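Local coordinates for protein hypothetical hydrolase (Bacteroides thetaiotaomicron, PDB 3TC9) that is of unproven function but probably serves as an auxiliary nutrient-binding protein, joining an immunoglobulin-like IPT/TIG domain to a six-bladed beta-propeller, at residues W141-P146 and I184-E189; N150-V155 and I164-E169; T196-N201 and N227-E232. All coordinates share one frame; numbering follows the deposited sequence.

Contact 1 (W141-P146 and I184-E189); sequences WLSFDP and ICWTHE
The Trp186 indole takes Pro146 over one face and Ser143 at its edge, while Ile184 meets the edge of the Trp141 indole in plane. This is a seam between adjacent blades of the beta-propeller, where the axes of 141-145 and 184-186, on the edge strands of their sheets, come within 7.4 Å at 26°, their backbones linked through side chains. Pro146 CD sits 3.6 Å from the centroid of the five-membered ring of Trp186, 14° off its normal, a CH-pi contact. On the same face, Asp145 CA lies toward the six-membered rim, 3.8 Å from Trp186 CZ2. The carboxylate plane of Asp145 is nearly parallel to the indole, and OD1 lies over its face while forming a salt bridge with Arg212. Phe216 also meets Trp186, its ring roughly perpendicular. At the edge, Trp186 NE1 donates to Ser143 OG across 2.8 Å, nearly in the ring plane and fairly straight at 161°. That hydroxyl stands anti to its own backbone N, which carries it out to the indole. An alanine in place of Trp186 would probably leave Ser143 OG without this donor and open a gap beside Pro146 CD. Further along, Ile184 reaches across between the strands: CB is 4.0 Å from Ser143 CB, and the tip, Ile184 CD1, lies 4.0 Å from Trp141 CD1 and 3.4 Å from Trp141 O.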
# COMPACT_ATOMS: atom_id res chain seq x y z
N TRP B 141 21.17 5.02 15.95
CA TRP B 141 19.88 4.38 16.14
C TRP B 141 18.82 5.43 16.05
O TRP B 141 18.95 6.47 16.68
CB TRP B 141 19.83 3.64 17.50
CG TRP B 141 18.84 2.53 17.54
CD1 TRP B 141 17.53 2.60 17.95
CD2 TRP B 141 19.06 1.16 17.13
NE1 TRP B 141 16.94 1.36 17.85
CE2 TRP B 141 17.86 0.46 17.37
CE3 TRP B 141 20.19 0.45 16.67
CZ2 TRP B 141 17.74 -0.91 17.11
CZ3 TRP B 141 20.07 -0.90 16.42
CH2 TRP B 141 18.85 -1.57 16.64
N LEU B 142 17.84 5.21 15.16
CA LEU B 142 16.76 6.16 14.92
C LEU B 142 15.44 5.53 15.37
O LEU B 142 15.21 4.36 15.07
CB LEU B 142 16.71 6.57 13.43
CG LEU B 142 17.84 7.48 12.95
CD1 LEU B 142 17.99 7.44 11.44
CD2 LEU B 142 17.57 8.91 13.33
N SER B 143 14.61 6.29 16.13
CA SER B 143 13.35 5.78 16.67
C SER B 143 12.32 6.88 16.85
O SER B 143 12.58 7.88 17.55
CB SER B 143 13.59 5.08 18.01
OG SER B 143 12.38 4.66 18.61
N PHE B 144 11.15 6.70 16.23
CA PHE B 144 10.03 7.62 16.37
C PHE B 144 9.39 7.44 17.74
O PHE B 144 9.40 6.34 18.29
CB PHE B 144 8.97 7.37 15.27
CG PHE B 144 9.25 8.09 13.99
CD1 PHE B 144 9.11 9.48 13.90
CD2 PHE B 144 9.71 7.40 12.86
CE1 PHE B 144 9.41 10.16 12.73
CE2 PHE B 144 10.00 8.08 11.68
CZ PHE B 144 9.86 9.45 11.62
N ASP B 145 8.81 8.51 18.27
CA ASP B 145 8.02 8.42 19.48
C ASP B 145 6.71 7.72 19.08
O ASP B 145 6.05 8.21 18.15
CB ASP B 145 7.79 9.82 20.07
CG ASP B 145 6.94 9.90 21.33
OD1 ASP B 145 6.26 8.89 21.67
OD2 ASP B 145 6.91 10.98 21.95
N PRO B 146 6.34 6.55 19.68
CA PRO B 146 5.10 5.88 19.27
C PRO B 146 3.84 6.73 19.47
O PRO B 146 2.85 6.50 18.77
CB PRO B 146 5.06 4.63 20.17
CG PRO B 146 6.48 4.42 20.60
CD PRO B 146 7.01 5.80 20.77
N ILE B 184 17.68 2.63 21.34
CA ILE B 184 16.46 3.24 21.85
C ILE B 184 15.34 2.27 21.66
O ILE B 184 15.13 1.76 20.55
CB ILE B 184 16.05 4.58 21.16
CG1 ILE B 184 17.20 5.53 20.89
CG2 ILE B 184 14.84 5.27 21.86
CD1 ILE B 184 17.07 6.20 19.55
N CYS B 185 14.57 2.05 22.72
CA CYS B 185 13.32 1.32 22.63
C CYS B 185 12.34 1.91 23.65
O CYS B 185 12.69 2.86 24.38
CB CYS B 185 13.48 -0.20 22.75
SG CYS B 185 14.19 -0.78 24.31
N TRP B 186 11.09 1.49 23.58
CA TRP B 186 10.02 2.08 24.36
C TRP B 186 9.26 1.05 25.14
O TRP B 186 9.13 -0.09 24.69
CB TRP B 186 9.05 2.81 23.41
CG TRP B 186 9.71 3.85 22.55
CD1 TRP B 186 10.36 3.66 21.36
CD2 TRP B 186 9.79 5.25 22.83
NE1 TRP B 186 10.84 4.86 20.89
CE2 TRP B 186 10.51 5.86 21.77
CE3 TRP B 186 9.33 6.06 23.88
CZ2 TRP B 186 10.78 7.23 21.74
CZ3 TRP B 186 9.60 7.42 23.84
CH2 TRP B 186 10.30 7.99 22.77
N THR B 187 8.72 1.47 26.29
CA THR B 187 7.84 0.63 27.10
C THR B 187 6.54 0.52 26.33
O THR B 187 6.24 1.40 25.49
CB THR B 187 7.68 1.22 28.50
OG1 THR B 187 7.20 2.55 28.37
CG2 THR B 187 8.96 1.20 29.31
N HIS B 188 5.78 -0.56 26.54
CA HIS B 188 4.54 -0.79 25.81
C HIS B 188 3.60 0.41 25.82
O HIS B 188 2.99 0.70 24.78
CB HIS B 188 3.80 -2.04 26.31
CG HIS B 188 2.69 -2.45 25.38
ND1 HIS B 188 1.37 -2.46 25.81
CD2 HIS B 188 2.72 -2.74 24.05
CE1 HIS B 188 0.65 -2.78 24.74
NE2 HIS B 188 1.41 -2.93 23.66
N GLU B 189 3.50 1.13 26.96
CA GLU B 189 2.62 2.29 27.08
C GLU B 189 3.29 3.59 26.54
O GLU B 189 2.60 4.60 26.35
CB GLU B 189 2.10 2.46 28.52
CG GLU B 189 3.15 2.87 29.54
CD GLU B 189 4.20 1.86 30.00
OE1 GLU B 189 4.02 0.64 29.77
OE2 GLU B 189 5.19 2.31 30.61

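Contact 2 (N150-V155 and I164-E169); sequences NHLYLV and IDFEKE
Residues 150-152 and 164-166 pair antiparallel, with Leu152 and Ile164 as a hydrogen-bonded pair (Leu152 N to Ile164 O 2.9 Å, Ile164 N to Leu152 O 2.8 Å), His151 and Asp165 as a non-hydrogen-bonded pair, and Phe166 N bonding to Asn150 O at 2.8 Å. Leu152 and Ile164 lie side by side on one face of the sheet and point the same way. Beyond them Leu154 comes across Ile164 at about a right angle, its CD2 3.8 Å from Ile164 CD1. Phe166 turns its ring edge to Leu152, CE1 resting 3.9 Å from Leu152 CB, with Asn150 O also at that edge. Phe112, Phe144 and Phe414 add aromatic neighbours to Phe166, and Arg410 makes a cation-pi contact with it. The other face carries His151 and Asp165, again side by side, with ring and carboxylate planes 72° apart and His151 NE2 3.4 Å from Asp165 OD2. Asp165 CG stands anti to its backbone N (chi1 -176°), and OD1 accepts Lys168 N at 3.2 Å from above the carboxylate plane, an Asx motif; Glu167 N adds a weak bond. The carboxylate thus holds the turn by which the chain leaves the strand. Past it, Glu167 CB packs 3.9 Å from Asn150 ND2. The arrangement is the open end of the beta hairpin formed by strands 151-156 and 159-165, the middle of a four-stranded antiparallel propeller blade.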
# COMPACT_ATOMS: atom_id res chain seq x y z
N ASN B 150 5.68 13.13 15.03
CA ASN B 150 6.45 14.31 14.64
C ASN B 150 7.77 14.35 15.35
O ASN B 150 8.60 15.20 15.03
CB ASN B 150 5.68 15.62 14.89
CG ASN B 150 4.51 15.81 13.96
OD1 ASN B 150 4.53 15.42 12.78
ND2 ASN B 150 3.44 16.38 14.49
N HIS B 151 7.98 13.44 16.32
CA HIS B 151 9.19 13.39 17.13
C HIS B 151 10.02 12.16 16.78
O HIS B 151 9.62 11.03 17.03
CB HIS B 151 8.83 13.43 18.63
CG HIS B 151 8.29 14.76 19.07
ND1 HIS B 151 7.86 14.98 20.37
CD2 HIS B 151 8.12 15.91 18.37
CE1 HIS B 151 7.48 16.24 20.42
NE2 HIS B 151 7.60 16.83 19.23
N LEU B 152 11.18 12.41 16.17
CA LEU B 152 12.12 11.37 15.78
C LEU B 152 13.36 11.48 16.68
O LEU B 152 14.07 12.48 16.63
CB LEU B 152 12.48 11.49 14.28
CG LEU B 152 13.58 10.53 13.74
CD1 LEU B 152 13.19 9.06 13.93
CD2 LEU B 152 13.87 10.84 12.30
N TYR B 153 13.60 10.46 17.51
CA TYR B 153 14.75 10.45 18.41
C TYR B 153 15.90 9.69 17.79
O TYR B 153 15.70 8.77 16.97
CB TYR B 153 14.38 9.84 19.77
CG TYR B 153 13.46 10.73 20.58
CD1 TYR B 153 13.97 11.73 21.40
CD2 TYR B 153 12.08 10.61 20.48
CE1 TYR B 153 13.13 12.58 22.12
CE2 TYR B 153 11.23 11.44 21.21
CZ TYR B 153 11.76 12.42 22.04
OH TYR B 153 10.94 13.24 22.76
N LEU B 154 17.12 10.07 18.18
CA LEU B 154 18.36 9.43 17.73
C LEU B 154 19.35 9.36 18.89
O LEU B 154 19.35 10.24 19.75
CB LEU B 154 18.97 10.16 16.50
CG LEU B 154 19.53 11.61 16.67
CD1 LEU B 154 21.02 11.61 17.12
CD2 LEU B 154 19.48 12.36 15.36
N VAL B 155 20.22 8.34 18.89
CA VAL B 155 21.31 8.18 19.85
C VAL B 155 22.58 8.17 19.02
O VAL B 155 22.53 7.75 17.87
CB VAL B 155 21.19 6.97 20.82
CG1 VAL B 155 20.05 7.18 21.81
CG2 VAL B 155 21.06 5.64 20.09
N ILE B 164 14.64 15.23 16.54
CA ILE B 164 14.27 15.83 15.26
C ILE B 164 12.76 16.02 15.35
O ILE B 164 12.01 15.03 15.32
CB ILE B 164 14.71 14.99 14.02
CG1 ILE B 164 16.27 14.93 13.89
CG2 ILE B 164 14.06 15.50 12.74
CD1 ILE B 164 16.76 13.70 13.11
N ASP B 165 12.33 17.27 15.54
CA ASP B 165 10.92 17.63 15.68
C ASP B 165 10.43 18.16 14.35
O ASP B 165 10.83 19.25 13.93
CB ASP B 165 10.76 18.67 16.81
CG ASP B 165 9.34 19.09 17.15
OD1 ASP B 165 8.42 18.87 16.31
OD2 ASP B 165 9.14 19.66 18.25
N PHE B 166 9.58 17.38 13.65
CA PHE B 166 9.07 17.74 12.32
C PHE B 166 8.05 18.86 12.35
O PHE B 166 7.91 19.57 11.36
CB PHE B 166 8.45 16.53 11.63
CG PHE B 166 9.46 15.55 11.11
CD1 PHE B 166 9.92 14.50 11.91
CD2 PHE B 166 9.91 15.62 9.79
CE1 PHE B 166 10.84 13.57 11.42
CE2 PHE B 166 10.81 14.67 9.29
CZ PHE B 166 11.28 13.66 10.12
N GLU B 167 7.31 19.00 13.47
CA GLU B 167 6.28 20.01 13.64
C GLU B 167 6.91 21.39 13.77
O GLU B 167 6.51 22.30 13.06
CB GLU B 167 5.40 19.68 14.87
CG GLU B 167 4.25 20.66 15.09
CD GLU B 167 3.53 20.59 16.43
OE1 GLU B 167 4.14 20.12 17.41
OE2 GLU B 167 2.37 21.06 16.49
N LYS B 168 7.90 21.53 14.66
CA LYS B 168 8.60 22.79 14.90
C LYS B 168 9.78 23.02 13.93
O LYS B 168 10.30 24.13 13.88
CB LYS B 168 9.10 22.84 16.36
CG LYS B 168 7.99 22.68 17.41
CD LYS B 168 7.06 23.88 17.48
N GLU B 169 10.19 21.98 13.16
CA GLU B 169 11.35 21.97 12.26
C GLU B 169 12.58 22.44 13.06
O GLU B 169 13.26 23.41 12.70
CB GLU B 169 11.12 22.79 10.98
CG GLU B 169 10.02 22.22 10.11
CD GLU B 169 9.82 22.87 8.75
OE1 GLU B 169 10.15 24.07 8.60
OE2 GLU B 169 9.28 22.19 7.85

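Contact 3 (T196-N201 and N227-E232); sequences TNDQNN and NCNGAE
Asp198 and Asn229 carry the direct side-chain hydrogen bond between the two segments: Asn229 ND2 donates to Asp198 OD2 at 2.9 Å. The acceptor lies in the amide plane of Asn229, but the donor approaches from above the carboxylate plane, the two planes being 66° apart. Asp198 CG stands anti to its backbone N (chi1 -167°), directing the carboxylate across the seam. OD2 also forms a salt bridge with Arg182, so a charge and an amide share one oxygen, while Asn229 OD1 is held by Asn243 ND2. The backbone adds one bond, Asn227 N to Gln199 O at 2.8 Å, nearly straight at the hydrogen although the donor sits above the carbonyl plane.

Two waters complete the polar network. One accepts from Gln199 N and from Cys228 N, the latter at 2.9 Å, and probably donates to Asn197 O, bridging the backbones beside the direct bond. The second donates to Asp198 OD1 and accepts from Asn229 ND2 at 3.1 Å, doubling the link between these two side chains.

Non-polar and close van der Waals contacts gather at the strand end. Thr196 CG2 touches Cys228 SG at 3.5 Å and Gly230 CA at 3.6 Å, while Thr196 OG1, bonded to Asn207 OD1, lies 3.2 Å from Ala231 CB. Gly230 adopts backbone angles at which a side chain would be jammed against Asn229 O.

In the propeller this is a meeting of consecutive blades. Strand 192-197 ends here between strands 181-186 and 205-211, and the chain opposite leads into strand 231-233, first of the next sheet; Cys228 and Ala231 pack on Phe242 of strand 240-244, and Ala231 N bonds to Thr183 OG1 of strand 181-186.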
# COMPACT_ATOMS: atom_id res chain seq x y z
N THR B 196 20.18 2.38 26.05
CA THR B 196 21.17 1.34 26.34
C THR B 196 22.60 1.86 26.16
O THR B 196 22.94 2.38 25.09
CB THR B 196 20.90 0.12 25.46
OG1 THR B 196 19.57 -0.33 25.74
CG2 THR B 196 21.87 -1.00 25.72
N ASN B 197 23.44 1.68 27.21
CA ASN B 197 24.84 2.12 27.24
C ASN B 197 25.81 0.93 27.21
O ASN B 197 25.68 -0.02 27.99
CB ASN B 197 25.10 2.99 28.48
CG ASN B 197 26.27 3.92 28.33
OD1 ASN B 197 26.44 4.61 27.32
ND2 ASN B 197 27.10 3.97 29.35
N ASP B 198 26.77 0.98 26.27
CA ASP B 198 27.78 -0.07 26.10
C ASP B 198 29.04 0.31 26.88
O ASP B 198 29.83 1.14 26.41
CB ASP B 198 28.08 -0.28 24.59
CG ASP B 198 28.87 -1.53 24.20
OD1 ASP B 198 29.49 -2.17 25.11
OD2 ASP B 198 28.90 -1.86 22.98
N GLN B 199 29.23 -0.28 28.07
CA GLN B 199 30.39 0.02 28.92
C GLN B 199 30.89 -1.25 29.63
O GLN B 199 30.09 -2.15 29.88
CB GLN B 199 30.07 1.17 29.90
CG GLN B 199 28.84 0.98 30.78
CD GLN B 199 29.17 0.12 31.97
OE1 GLN B 199 30.27 0.18 32.51
NE2 GLN B 199 28.23 -0.72 32.38
N ASN B 200 32.21 -1.34 29.91
CA ASN B 200 32.89 -2.53 30.45
C ASN B 200 32.73 -2.84 31.95
O ASN B 200 33.21 -3.89 32.37
CB ASN B 200 34.40 -2.48 30.14
CG ASN B 200 35.17 -1.27 30.64
OD1 ASN B 200 34.84 -0.64 31.67
ND2 ASN B 200 36.23 -0.93 29.92
N ASN B 201 32.10 -1.98 32.76
CA ASN B 201 31.95 -2.24 34.20
C ASN B 201 30.61 -2.94 34.48
O ASN B 201 29.56 -2.36 34.24
CB ASN B 201 32.08 -0.95 35.00
CG ASN B 201 32.26 -1.10 36.49
OD1 ASN B 201 31.58 -1.88 37.17
ND2 ASN B 201 33.16 -0.30 37.04
N ASN B 227 29.11 -4.51 28.82
CA ASN B 227 29.20 -4.69 27.38
C ASN B 227 27.86 -5.07 26.71
O ASN B 227 27.76 -6.03 25.93
CB ASN B 227 30.31 -5.72 27.07
CG ASN B 227 31.65 -5.33 27.69
OD1 ASN B 227 32.15 -4.21 27.54
ND2 ASN B 227 32.23 -6.23 28.44
N CYS B 228 26.84 -4.26 26.97
CA CYS B 228 25.53 -4.41 26.39
C CYS B 228 25.50 -3.63 25.07
O CYS B 228 25.77 -2.43 25.07
CB CYS B 228 24.46 -3.93 27.36
SG CYS B 228 22.77 -4.18 26.78
N ASN B 229 25.18 -4.31 23.96
CA ASN B 229 25.19 -3.68 22.63
C ASN B 229 23.79 -3.28 22.15
O ASN B 229 23.62 -2.89 21.00
CB ASN B 229 25.84 -4.62 21.60
CG ASN B 229 27.06 -5.34 22.13
OD1 ASN B 229 27.06 -6.55 22.26
ND2 ASN B 229 28.08 -4.60 22.55
N GLY B 230 22.81 -3.35 23.03
CA GLY B 230 21.46 -2.95 22.68
C GLY B 230 20.40 -3.69 23.45
O GLY B 230 20.62 -4.80 23.93
N ALA B 231 19.23 -3.06 23.56
CA ALA B 231 18.06 -3.61 24.22
C ALA B 231 16.83 -3.37 23.34
O ALA B 231 16.86 -2.48 22.47
CB ALA B 231 17.87 -3.01 25.61
N GLU B 232 15.78 -4.17 23.52
CA GLU B 232 14.57 -4.09 22.71
C GLU B 232 13.40 -4.69 23.49
O GLU B 232 13.55 -5.73 24.11
CB GLU B 232 14.80 -4.84 21.38
CG GLU B 232 13.57 -5.17 20.54
CD GLU B 232 12.95 -4.06 19.70
OE1 GLU B 232 12.71 -2.96 20.25
OE2 GLU B 232 12.60 -4.35 18.53
O HOH W 1 27.04 -2.18 29.05
O HOH W 2 30.87 -4.44 23.80

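All three contacts belong to the propeller, but only contact 2 lies within a single blade, where it rests on regular backbone pairing. Contacts 1 and 3 join successive sheets, contact 1 through side chains, contact 3 through side chains, one backbone bond and water. Contact 1 shares its first blade with contact 2: Ser143 O and Tyr153 N, 2.8 Å apart, probably bond between neighbouring strands. Its second blade also supplies contact 3, and Cys185 SG packs on Ala231 O there. Contacts 1 and 2 are partly buried and largely aromatic or aliphatic; contact 3, farthest from the chain's centre, is nonetheless mostly buried and the most polar, rich in asparagine. Contacts 2 and 3 do not touch.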